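Local coordinates for protein coclaurine N-methyltransferase (Coptis japonica, PDB 6GKV) that catalyses the S-adenosylmethionine-dependent N-methylation of coclaurine in alkaloid biosynthesis, and probably of related tetrahydroisoquinolines, at residues G39-Y44 against I48-N53; C94-E99 against W277-K282; F233-E238 against M331-Y336. All coordinates share one frame; numbering follows the deposited sequence.

Contact 1 comes first along the chain, where helix 21-39 turns into helix 44-58; the segments of contacts 2 and 3 then alternate, 94-99, 233-238, 277-282 and 331-336. The centres of contacts 1 and 2 are about 26 Å apart, and contact 3 lies about 16 Å from the centre of each. It touches both: F233 packs against G39 and Y40, and F334 against G281. Contact 2 uses the end of outermost strand 272-279 of the seven-stranded sheet, while contact 3 brings helix 313-335 to the substrate pocket. Across the dimer, I48 and Y44 of contact 1 pack on T278 of the second subunit, so the start of helix 44-58 takes part in the dimer interface.

Contact 1: G39-Y44 against I48-N53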
loop_
_atom_site.group_PDB
_atom_site.type_symbol
_atom_site.label_atom_id
_atom_site.label_comp_id
_atom_site.label_asym_id
_atom_site.label_seq_id
_atom_site.Cartn_x
_atom_site.Cartn_y
_atom_site.Cartn_z
ATOM N N GLY A 39 3.343 -14.185 -10.089
ATOM C CA GLY A 39 3.067 -12.975 -9.339
ATOM C C GLY A 39 4.004 -12.611 -8.195
ATOM O O GLY A 39 4.461 -11.470 -8.121
ATOM N N TYR A 40 4.281 -13.545 -7.289
ATOM C CA TYR A 40 5.164 -13.238 -6.156
ATOM C C TYR A 40 6.614 -13.046 -6.616
ATOM O O TYR A 40 7.063 -13.681 -7.575
ATOM C CB TYR A 40 5.083 -14.325 -5.070
ATOM C CG TYR A 40 3.832 -14.213 -4.209
ATOM C CD1 TYR A 40 3.565 -13.066 -3.438
ATOM C CD2 TYR A 40 2.925 -15.261 -4.155
ATOM C CE1 TYR A 40 2.399 -12.979 -2.650
ATOM C CE2 TYR A 40 1.779 -15.185 -3.381
ATOM C CZ TYR A 40 1.511 -14.057 -2.638
ATOM O OH TYR A 40 0.329 -14.040 -1.914
ATOM N N LYS A 41 7.341 -12.158 -5.930
ATOM C CA LYS A 41 8.725 -11.865 -6.294
ATOM C C LYS A 41 9.682 -12.221 -5.159
ATOM O O LYS A 41 9.339 -12.140 -3.976
ATOM C CB LYS A 41 8.884 -10.394 -6.677
ATOM C CG LYS A 41 8.185 -10.005 -7.980
ATOM C CD LYS A 41 8.722 -10.800 -9.155
ATOM C CE LYS A 41 7.912 -10.537 -10.424
ATOM N NZ LYS A 41 8.341 -11.384 -11.597
ATOM N N PRO A 42 10.899 -12.629 -5.511
ATOM C CA PRO A 42 11.772 -13.099 -4.431
ATOM C C PRO A 42 12.256 -11.964 -3.509
ATOM O O PRO A 42 12.589 -12.228 -2.356
ATOM C CB PRO A 42 12.941 -13.773 -5.180
ATOM C CG PRO A 42 12.855 -13.278 -6.596
ATOM C CD PRO A 42 11.424 -12.934 -6.852
ATOM N N THR A 43 12.278 -10.728 -3.986
ATOM C CA THR A 43 12.619 -9.606 -3.108
ATOM C C THR A 43 11.479 -8.608 -3.049
ATOM O O THR A 43 10.778 -8.412 -4.039
ATOM C CB THR A 43 13.864 -8.875 -3.581
ATOM O OG1 THR A 43 13.585 -8.258 -4.838
ATOM C CG2 THR A 43 15.017 -9.838 -3.757
ATOM N N TYR A 44 11.286 -7.971 -1.893
ATOM C CA TYR A 44 10.206 -6.998 -1.772
ATOM C C TYR A 44 10.414 -5.831 -2.734
ATOM O O TYR A 44 9.451 -5.258 -3.236
ATOM C CB TYR A 44 10.086 -6.483 -0.344
ATOM C CG TYR A 44 8.720 -5.928 -0.065
ATOM C CD1 TYR A 44 7.624 -6.758 -0.080
ATOM C CD2 TYR A 44 8.520 -4.577 0.213
ATOM C CE1 TYR A 44 6.341 -6.284 0.168
ATOM C CE2 TYR A 44 7.229 -4.086 0.454
ATOM C CZ TYR A 44 6.147 -4.957 0.431
ATOM O OH TYR A 44 4.858 -4.533 0.671
ATOM N N ILE A 48 7.577 -4.297 -5.253
ATOM C CA ILE A 48 7.071 -2.918 -5.229
ATOM C C ILE A 48 7.281 -2.266 -6.594
ATOM O O ILE A 48 6.408 -1.593 -7.090
ATOM C CB ILE A 48 7.744 -2.077 -4.114
ATOM C CG1 ILE A 48 7.285 -2.560 -2.747
ATOM C CG2 ILE A 48 7.349 -0.612 -4.191
ATOM C CD1 ILE A 48 5.799 -2.415 -2.571
ATOM N N ALA A 49 8.449 -2.494 -7.186
ATOM C CA ALA A 49 8.754 -2.073 -8.545
ATOM C C ALA A 49 7.739 -2.590 -9.580
ATOM O O ALA A 49 7.397 -1.854 -10.501
ATOM C CB ALA A 49 10.152 -2.523 -8.920
ATOM N N GLU A 50 7.265 -3.834 -9.439
ATOM C CA GLU A 50 6.166 -4.350 -10.290
ATOM C C GLU A 50 4.888 -3.539 -10.145
ATOM O O GLU A 50 4.203 -3.273 -11.120
ATOM C CB GLU A 50 5.849 -5.810 -9.971
ATOM C CG GLU A 50 6.848 -6.790 -10.532
ATOM C CD GLU A 50 7.015 -6.630 -12.045
ATOM O OE1 GLU A 50 5.989 -6.616 -12.774
ATOM O OE2 GLU A 50 8.173 -6.508 -12.507
ATOM N N ILE A 51 4.565 -3.132 -8.928
ATOM C CA ILE A 51 3.380 -2.316 -8.732
ATOM C C ILE A 51 3.554 -0.959 -9.423
ATOM O O ILE A 51 2.593 -0.376 -9.894
ATOM C CB ILE A 51 3.057 -2.113 -7.233
ATOM C CG1 ILE A 51 2.819 -3.462 -6.548
ATOM C CG2 ILE A 51 1.802 -1.209 -7.057
ATOM C CD1 ILE A 51 1.527 -4.118 -6.974
ATOM N N GLN A 52 4.790 -0.468 -9.495
ATOM C CA GLN A 52 5.047 0.856 -10.051
ATOM C C GLN A 52 5.033 0.824 -11.578
ATOM O O GLN A 52 4.598 1.783 -12.209
ATOM C CB GLN A 52 6.388 1.395 -9.540
ATOM C CG GLN A 52 6.404 1.660 -8.045
ATOM C CD GLN A 52 5.329 2.635 -7.639
ATOM O OE1 GLN A 52 5.424 3.826 -7.936
ATOM N NE2 GLN A 52 4.284 2.134 -6.967
ATOM N N ASN A 53 5.525 -0.276 -12.155
ATOM C CA ASN A 53 5.501 -0.485 -13.580
ATOM C C ASN A 53 4.074 -0.437 -14.083
ATOM O O ASN A 53 3.778 0.214 -15.086
ATOM C CB ASN A 53 6.141 -1.820 -13.937
ATOM C CG ASN A 53 7.635 -1.804 -13.755
ATOM O OD1 ASN A 53 8.219 -0.747 -13.537
ATOM N ND2 ASN A 53 8.269 -2.975 -13.847
#
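With CG of Y44 swung opposite its backbone N (chi1 -158°), the phenol ring leans along helix 44-58 toward I48, whose CG1 branch stands beside its own backbone N (chi1 -69°) and comes up to meet it. The setting is a short loop between two consecutive helices, 21-39 and 44-58: the first ends at G39, Y40 is the first residue to leave helical geometry, and T43 sits at the N-cap of the second. The backbone opens that helix with a regular i to i+4 bond, I48 N to Y44 O at 2.9 Å.

Beyond this backbone bond the two side chains cross at a slant. CG1 of I48 lies 3.5 Å from Y44 CE2, and CD1 of I48 follows the same side of the ring, 3.7 Å from Y44 CE2 and 3.9 Å from Y44 CZ. A branched aliphatic chain suits the place, since its longer arm can follow a flat aromatic group one turn away. This apolar patch faces the second subunit of the homodimer, where I48 packs on T278 and the N-H of Y44 is bonded to E340 OE1, both of that subunit.

Farther round, K41 and E50 offer their chains nearly at right angles. Q47 helps fix the approach of the turn, because its side-chain amide bonds both K41 N and G39 O. The lysine is bent at chi2, as is the glutamate, and their aliphatic portions do the touching while the long polar ends suit a surface position. K41 NZ remains 5.0 Å from E50 OE2, too far for a salt bridge, although the opposite charges would probably attract weakly. The meeting itself is between methylenes, K41 CE and E50 CG, 3.9 Å apart.

Contact 2: C94-E99 against W277-K282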
loop_
_atom_site.group_PDB
_atom_site.type_symbol
_atom_site.label_atom_id
_atom_site.label_comp_id
_atom_site.label_asym_id
_atom_site.label_seq_id
_atom_site.Cartn_x
_atom_site.Cartn_y
_atom_site.Cartn_z
ATOM N N CYS A 94 -19.560 -9.306 -5.197
ATOM C CA CYS A 94 -19.311 -10.062 -3.965
ATOM C C CYS A 94 -20.379 -9.914 -2.867
ATOM O O CYS A 94 -20.795 -8.812 -2.532
ATOM C CB CYS A 94 -17.950 -9.663 -3.399
ATOM S SG CYS A 94 -17.410 -10.718 -2.069
ATOM N N CYS A 95 -20.840 -11.032 -2.325
ATOM C CA CYS A 95 -21.759 -10.989 -1.195
ATOM C C CYS A 95 -21.025 -11.347 0.103
ATOM O O CYS A 95 -19.877 -11.788 0.077
ATOM C CB CYS A 95 -22.930 -11.922 -1.414
ATOM S SG CYS A 95 -23.819 -11.492 -2.887
ATOM N N TYR A 96 -21.685 -11.130 1.233
ATOM C CA TYR A 96 -21.020 -11.266 2.514
ATOM C C TYR A 96 -21.632 -12.375 3.356
ATOM O O TYR A 96 -22.777 -12.280 3.801
ATOM C CB TYR A 96 -21.061 -9.938 3.266
ATOM C CG TYR A 96 -20.070 -9.871 4.388
ATOM C CD1 TYR A 96 -20.438 -10.216 5.685
ATOM C CD2 TYR A 96 -18.763 -9.482 4.156
ATOM C CE1 TYR A 96 -19.535 -10.168 6.717
ATOM C CE2 TYR A 96 -17.847 -9.423 5.189
ATOM C CZ TYR A 96 -18.233 -9.769 6.466
ATOM O OH TYR A 96 -17.316 -9.706 7.491
ATOM N N PHE A 97 -20.855 -13.431 3.562
ATOM C CA PHE A 97 -21.286 -14.565 4.362
ATOM C C PHE A 97 -20.566 -14.530 5.720
ATOM O O PHE A 97 -19.376 -14.855 5.801
ATOM C CB PHE A 97 -21.002 -15.887 3.624
ATOM C CG PHE A 97 -21.682 -16.008 2.274
ATOM C CD1 PHE A 97 -21.163 -15.367 1.154
ATOM C CD2 PHE A 97 -22.816 -16.788 2.120
ATOM C CE1 PHE A 97 -21.766 -15.477 -0.082
ATOM C CE2 PHE A 97 -23.432 -16.911 0.880
ATOM C CZ PHE A 97 -22.908 -16.250 -0.226
ATOM N N LYS A 98 -21.281 -14.119 6.773
ATOM C CA LYS A 98 -20.710 -14.111 8.121
ATOM C C LYS A 98 -20.712 -15.514 8.735
ATOM O O LYS A 98 -19.721 -15.929 9.336
ATOM C CB LYS A 98 -21.447 -13.118 9.037
ATOM C CG LYS A 98 -20.567 -11.912 9.398
ATOM C CD LYS A 98 -21.166 -10.921 10.409
ATOM C CE LYS A 98 -20.315 -9.638 10.464
ATOM N NZ LYS A 98 -21.089 -8.389 10.196
ATOM N N GLU A 99 -21.800 -16.256 8.568
ATOM C CA GLU A 99 -21.880 -17.606 9.130
ATOM C C GLU A 99 -22.115 -18.701 8.095
ATOM O O GLU A 99 -22.736 -18.477 7.061
ATOM C CB GLU A 99 -22.986 -17.668 10.175
ATOM C CG GLU A 99 -22.744 -16.804 11.375
ATOM C CD GLU A 99 -23.985 -16.664 12.209
ATOM O OE1 GLU A 99 -24.420 -15.516 12.435
ATOM O OE2 GLU A 99 -24.537 -17.706 12.614
ATOM N N TRP A 277 -10.256 -1.200 3.971
ATOM C CA TRP A 277 -10.483 -2.512 4.527
ATOM C C TRP A 277 -10.163 -3.499 3.430
ATOM O O TRP A 277 -10.223 -3.139 2.254
ATOM C CB TRP A 277 -11.928 -2.711 4.955
ATOM C CG TRP A 277 -12.531 -1.682 5.843
ATOM C CD1 TRP A 277 -12.764 -1.807 7.189
ATOM C CD2 TRP A 277 -13.061 -0.409 5.467
ATOM N NE1 TRP A 277 -13.372 -0.672 7.681
ATOM C CE2 TRP A 277 -13.565 0.223 6.628
ATOM C CE3 TRP A 277 -13.136 0.306 4.249
ATOM C CZ2 TRP A 277 -14.137 1.491 6.639
ATOM C CZ3 TRP A 277 -13.709 1.575 4.247
ATOM C CH2 TRP A 277 -14.203 2.151 5.438
ATOM N N THR A 278 -9.821 -4.728 3.793
ATOM C CA THR A 278 -10.023 -5.829 2.876
ATOM C C THR A 278 -10.988 -6.812 3.517
ATOM O O THR A 278 -11.488 -6.592 4.632
ATOM C CB THR A 278 -8.742 -6.566 2.497
ATOM O OG1 THR A 278 -8.211 -7.243 3.646
ATOM C CG2 THR A 278 -7.714 -5.608 1.872
ATOM N N LEU A 279 -11.224 -7.905 2.804
ATOM C CA LEU A 279 -12.308 -8.836 3.087
ATOM C C LEU A 279 -11.940 -10.197 2.470
ATOM O O LEU A 279 -11.528 -10.259 1.307
ATOM C CB LEU A 279 -13.586 -8.240 2.509
ATOM C CG LEU A 279 -14.997 -8.783 2.468
ATOM C CD1 LEU A 279 -15.947 -7.672 2.861
ATOM C CD2 LEU A 279 -15.288 -9.193 1.051
ATOM N N SER A 280 -12.037 -11.277 3.238
ATOM C CA SER A 280 -11.574 -12.591 2.751
ATOM C C SER A 280 -12.187 -13.045 1.426
ATOM O O SER A 280 -13.399 -12.921 1.208
ATOM C CB SER A 280 -11.856 -13.689 3.768
ATOM O OG SER A 280 -11.721 -14.949 3.121
ATOM N N GLY A 281 -11.355 -13.633 0.578
ATOM C CA GLY A 281 -11.828 -14.234 -0.668
ATOM C C GLY A 281 -12.875 -15.343 -0.524
ATOM O O GLY A 281 -13.463 -15.802 -1.520
ATOM N N LYS A 282 -13.125 -15.762 0.713
ATOM C CA LYS A 282 -14.119 -16.797 0.994
ATOM C C LYS A 282 -15.537 -16.302 0.715
ATOM O O LYS A 282 -16.436 -17.085 0.438
ATOM C CB LYS A 282 -14.009 -17.268 2.455
ATOM C CG LYS A 282 -12.946 -18.319 2.683
ATOM C CD LYS A 282 -13.313 -19.220 3.868
ATOM C CE LYS A 282 -13.459 -18.406 5.151
ATOM N NZ LYS A 282 -12.735 -18.979 6.330
#
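The chain carrying C94 and Y96 runs as an irregular, largely extended loop past L279, the last strand residue before S280, and no hydrogen bond joins the two backbones; even the nearest CA atoms, those of C94 and G281, are 9.2 Å apart. Just beyond the strand, S280 serves as N-cap of helix 281-297, its OG accepting from K282 N at 2.9 Å, as a short hydroxyl side chain does well.

The gap is bridged by side chains that gather on L279. CG of this leucine points opposite its backbone N (chi1 178°), which carries the isobutyl fork across to the loop. One prong, CD1, reaches the edge of the Y96 ring near its plane, 3.5 Å from Y96 CE2, and CG of L279 lies in that plane too. The other prong, CD2, meets the sulfur of C94, with SG 4.1 Å away. A forked aliphatic chain thus serves two unlike partners, and the compact thiol fits a buried spot. H283 stacks on the ring of Y96, and E198, a residue of the substrate pocket, accepts from C94 N through OE2.

The loop continues directly from G92 and S93, which bind S-adenosyl-L-homocysteine, so the contact places the loop that follows this cofactor-binding stretch against strand 272-279, an outermost strand of a sheet ordered 3-2-1-4-5-7-6, the hallmark of the class I, Rossmann-like methyltransferase fold.

Contact 3: F233-E238 against M331-Y336; sequences FAYHYE and MEMFGY. With F2W (6,7-dimethoxy-2-methyl-1,2,3,4-tetrahydroisoquinolin-2-ium), chain D.
Y237 and M333 face each other across a wide backbone gap, their CA atoms 13.1 Å apart, with the short strand 235-236 on one side and the final turns of helix 313-335 on the other. M333 belongs, with F334, to the wall of the substrate pocket of this methyltransferase, where N-methylheliamine is bound; Y237 lies behind M333 and touches its methyl.

The gap is spanned by long side chains. That of M333 is extended through its first two torsions and turns only at the sulfur (chi3 -88°), sending CE toward the phenol end of Y237, which arrives from the opposite direction. CE of M333 is modelled 3.0 Å from Y237 OH, so short that the exact separation is doubtful, while Y237 CZ stands 3.9 Å from the same methyl. A slender, polarisable thioether suits this post between an aromatic residue and an oxygen-rich ligand. Its sulfur SD lies 3.6 Å from CAN, a methoxy methyl of the ligand. Replacing M333 by alanine would remove the sulfur and methyl and is likely to open a gap between the Y237 ring and the ligand's CAN methyl.

Beside Y237, the ring of Y235 sets its CD2 at the edge of the Y237 ring, in plane; the hydroxyl of Y235 is hydrogen-bonded to W342 NE1, which helps hold that ring in place. On the helix, F334 completes this end of the pocket and is met edge-to-face by F284, another pocket residue. The methoxy oxygen OAL of the ligand lies in the plane of the F334 ring, at its edge, 3.7 Å from F334 CE1.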
loop_
_atom_site.group_PDB
_atom_site.type_symbol
_atom_site.label_atom_id
_atom_site.label_comp_id
_atom_site.label_asym_id
_atom_site.label_seq_id
_atom_site.Cartn_x
_atom_site.Cartn_y
_atom_site.Cartn_z
ATOM N N PHE A 233 0.174 -8.544 -5.449
ATOM C CA PHE A 233 0.562 -8.087 -6.775
ATOM C C PHE A 233 -0.631 -7.645 -7.613
ATOM O O PHE A 233 -1.787 -7.796 -7.216
ATOM C CB PHE A 233 1.407 -9.150 -7.520
ATOM C CG PHE A 233 0.790 -10.538 -7.606
ATOM C CD1 PHE A 233 -0.144 -10.847 -8.584
ATOM C CD2 PHE A 233 1.227 -11.563 -6.767
ATOM C CE1 PHE A 233 -0.680 -12.128 -8.686
ATOM C CE2 PHE A 233 0.694 -12.853 -6.872
ATOM C CZ PHE A 233 -0.263 -13.126 -7.828
ATOM N N ALA A 234 -0.344 -7.028 -8.746
ATOM C CA ALA A 234 -1.402 -6.527 -9.606
ATOM C C ALA A 234 -1.083 -6.939 -11.030
ATOM O O ALA A 234 0.092 -7.148 -11.363
ATOM C CB ALA A 234 -1.533 -5.007 -9.485
ATOM N N TYR A 235 -2.109 -7.074 -11.871
ATOM C CA TYR A 235 -1.846 -7.478 -13.257
ATOM C C TYR A 235 -3.018 -7.348 -14.216
ATOM O O TYR A 235 -4.191 -7.549 -13.851
ATOM C CB TYR A 235 -1.326 -8.924 -13.302
ATOM C CG TYR A 235 -2.213 -9.981 -12.655
ATOM C CD1 TYR A 235 -2.351 -10.059 -11.274
ATOM C CD2 TYR A 235 -2.871 -10.931 -13.428
ATOM C CE1 TYR A 235 -3.145 -11.039 -10.678
ATOM C CE2 TYR A 235 -3.662 -11.906 -12.849
ATOM C CZ TYR A 235 -3.787 -11.960 -11.467
ATOM O OH TYR A 235 -4.564 -12.925 -10.883
ATOM N N HIS A 236 -2.681 -6.971 -15.447
ATOM C CA HIS A 236 -3.597 -7.107 -16.583
ATOM C C HIS A 236 -4.044 -8.567 -16.659
ATOM O O HIS A 236 -3.206 -9.470 -16.516
ATOM C CB HIS A 236 -2.924 -6.724 -17.908
ATOM C CG HIS A 236 -2.655 -5.260 -18.085
ATOM N ND1 HIS A 236 -3.644 -4.354 -18.421
ATOM C CD2 HIS A 236 -1.497 -4.555 -18.058
ATOM C CE1 HIS A 236 -3.112 -3.152 -18.555
ATOM N NE2 HIS A 236 -1.808 -3.244 -18.340
ATOM N N TYR A 237 -5.336 -8.830 -16.869
ATOM C CA TYR A 237 -5.742 -10.234 -17.026
ATOM C C TYR A 237 -5.439 -10.661 -18.465
ATOM O O TYR A 237 -6.324 -10.701 -19.308
ATOM C CB TYR A 237 -7.225 -10.466 -16.610
ATOM C CG TYR A 237 -7.337 -11.777 -15.840
ATOM C CD1 TYR A 237 -6.285 -12.144 -15.023
ATOM C CD2 TYR A 237 -8.471 -12.616 -15.871
ATOM C CE1 TYR A 237 -6.275 -13.297 -14.326
ATOM C CE2 TYR A 237 -8.480 -13.818 -15.100
ATOM C CZ TYR A 237 -7.365 -14.138 -14.344
ATOM O OH TYR A 237 -7.238 -15.280 -13.575
ATOM N N GLU A 238 -4.148 -10.921 -18.717
ATOM C CA GLU A 238 -3.618 -11.456 -19.982
ATOM C C GLU A 238 -2.892 -12.773 -19.703
ATOM O O GLU A 238 -2.277 -12.908 -18.662
ATOM C CB GLU A 238 -2.632 -10.487 -20.650
ATOM C CG GLU A 238 -3.071 -9.036 -20.737
ATOM C CD GLU A 238 -1.919 -8.078 -21.068
ATOM O OE1 GLU A 238 -0.742 -8.500 -20.998
ATOM O OE2 GLU A 238 -2.196 -6.897 -21.394
ATOM N N MET A 331 -15.271 -19.437 -7.800
ATOM C CA MET A 331 -15.101 -20.293 -6.625
ATOM C C MET A 331 -13.640 -20.601 -6.292
ATOM O O MET A 331 -13.193 -20.405 -5.178
ATOM C CB MET A 331 -15.837 -21.612 -6.809
ATOM C CG MET A 331 -17.221 -21.625 -6.228
ATOM S SD MET A 331 -18.000 -23.223 -6.506
ATOM C CE MET A 331 -16.980 -24.270 -5.511
ATOM N N GLU A 332 -12.904 -21.093 -7.269
ATOM C CA GLU A 332 -11.570 -21.577 -7.001
ATOM C C GLU A 332 -10.577 -20.442 -6.849
ATOM O O GLU A 332 -9.619 -20.559 -6.099
ATOM C CB GLU A 332 -11.106 -22.513 -8.117
ATOM C CG GLU A 332 -11.854 -23.828 -8.198
ATOM C CD GLU A 332 -11.886 -24.568 -6.892
ATOM O OE1 GLU A 332 -10.794 -24.883 -6.358
ATOM O OE2 GLU A 332 -13.010 -24.843 -6.403
ATOM N N MET A 333 -10.781 -19.356 -7.585
ATOM C CA MET A 333 -9.812 -18.283 -7.579
ATOM C C MET A 333 -9.849 -17.561 -6.233
ATOM O O MET A 333 -8.834 -17.396 -5.568
ATOM C CB MET A 333 -10.079 -17.318 -8.727
ATOM C CG MET A 333 -9.432 -15.998 -8.526
ATOM S SD MET A 333 -9.706 -14.767 -9.767
ATOM C CE MET A 333 -8.395 -15.221 -10.768
ATOM N N PHE A 334 -11.042 -17.153 -5.826
ATOM C CA PHE A 334 -11.199 -16.427 -4.592
ATOM C C PHE A 334 -11.133 -17.301 -3.348
ATOM O O PHE A 334 -10.736 -16.830 -2.297
ATOM C CB PHE A 334 -12.493 -15.643 -4.651
ATOM C CG PHE A 334 -12.394 -14.491 -5.580
ATOM C CD1 PHE A 334 -12.681 -14.651 -6.939
ATOM C CD2 PHE A 334 -11.913 -13.264 -5.126
ATOM C CE1 PHE A 334 -12.537 -13.600 -7.820
ATOM C CE2 PHE A 334 -11.762 -12.203 -6.007
ATOM C CZ PHE A 334 -12.077 -12.369 -7.346
ATOM N N GLY A 335 -11.502 -18.569 -3.460
ATOM C CA GLY A 335 -11.409 -19.469 -2.318
ATOM C C GLY A 335 -10.026 -20.070 -2.156
ATOM O O GLY A 335 -9.775 -20.760 -1.172
ATOM N N TYR A 336 -9.123 -19.800 -3.105
ATOM C CA TYR A 336 -7.764 -20.351 -3.064
ATOM C C TYR A 336 -7.068 -20.042 -1.737
ATOM O O TYR A 336 -7.235 -18.932 -1.174
ATOM C CB TYR A 336 -6.927 -19.809 -4.231
ATOM C CG TYR A 336 -5.723 -20.675 -4.558
ATOM C CD1 TYR A 336 -5.869 -21.824 -5.327
ATOM C CD2 TYR A 336 -4.445 -20.357 -4.094
ATOM C CE1 TYR A 336 -4.790 -22.621 -5.626
ATOM C CE2 TYR A 336 -3.341 -21.161 -4.405
ATOM C CZ TYR A 336 -3.536 -22.292 -5.168
ATOM O OH TYR A 336 -2.472 -23.100 -5.491
HETATM C CAM F2W D . -16.084 -14.899 -11.271
HETATM O OAK F2W D . -14.807 -14.221 -11.286
HETATM C CAB F2W D . -14.992 -12.860 -11.306
HETATM C CAA F2W D . -16.254 -12.255 -11.265
HETATM C CAF F2W D . -16.322 -10.865 -11.305
HETATM C CAJ F2W D . -17.520 -10.178 -11.231
HETATM C CAI F2W D . -17.558 -8.723 -11.801
HETATM N NAH F2W D . -16.527 -8.005 -11.033
HETATM C CAO F2W D . -16.414 -6.740 -11.786
HETATM C CAG F2W D . -15.346 -8.769 -11.443
HETATM C CAE F2W D . -15.180 -10.111 -11.300
HETATM C CAD F2W D . -13.926 -10.712 -11.373
HETATM C CAC F2W D . -13.839 -12.093 -11.334
HETATM O OAL F2W D . -12.665 -12.796 -11.393
HETATM C CAN F2W D . -11.421 -12.072 -11.422
#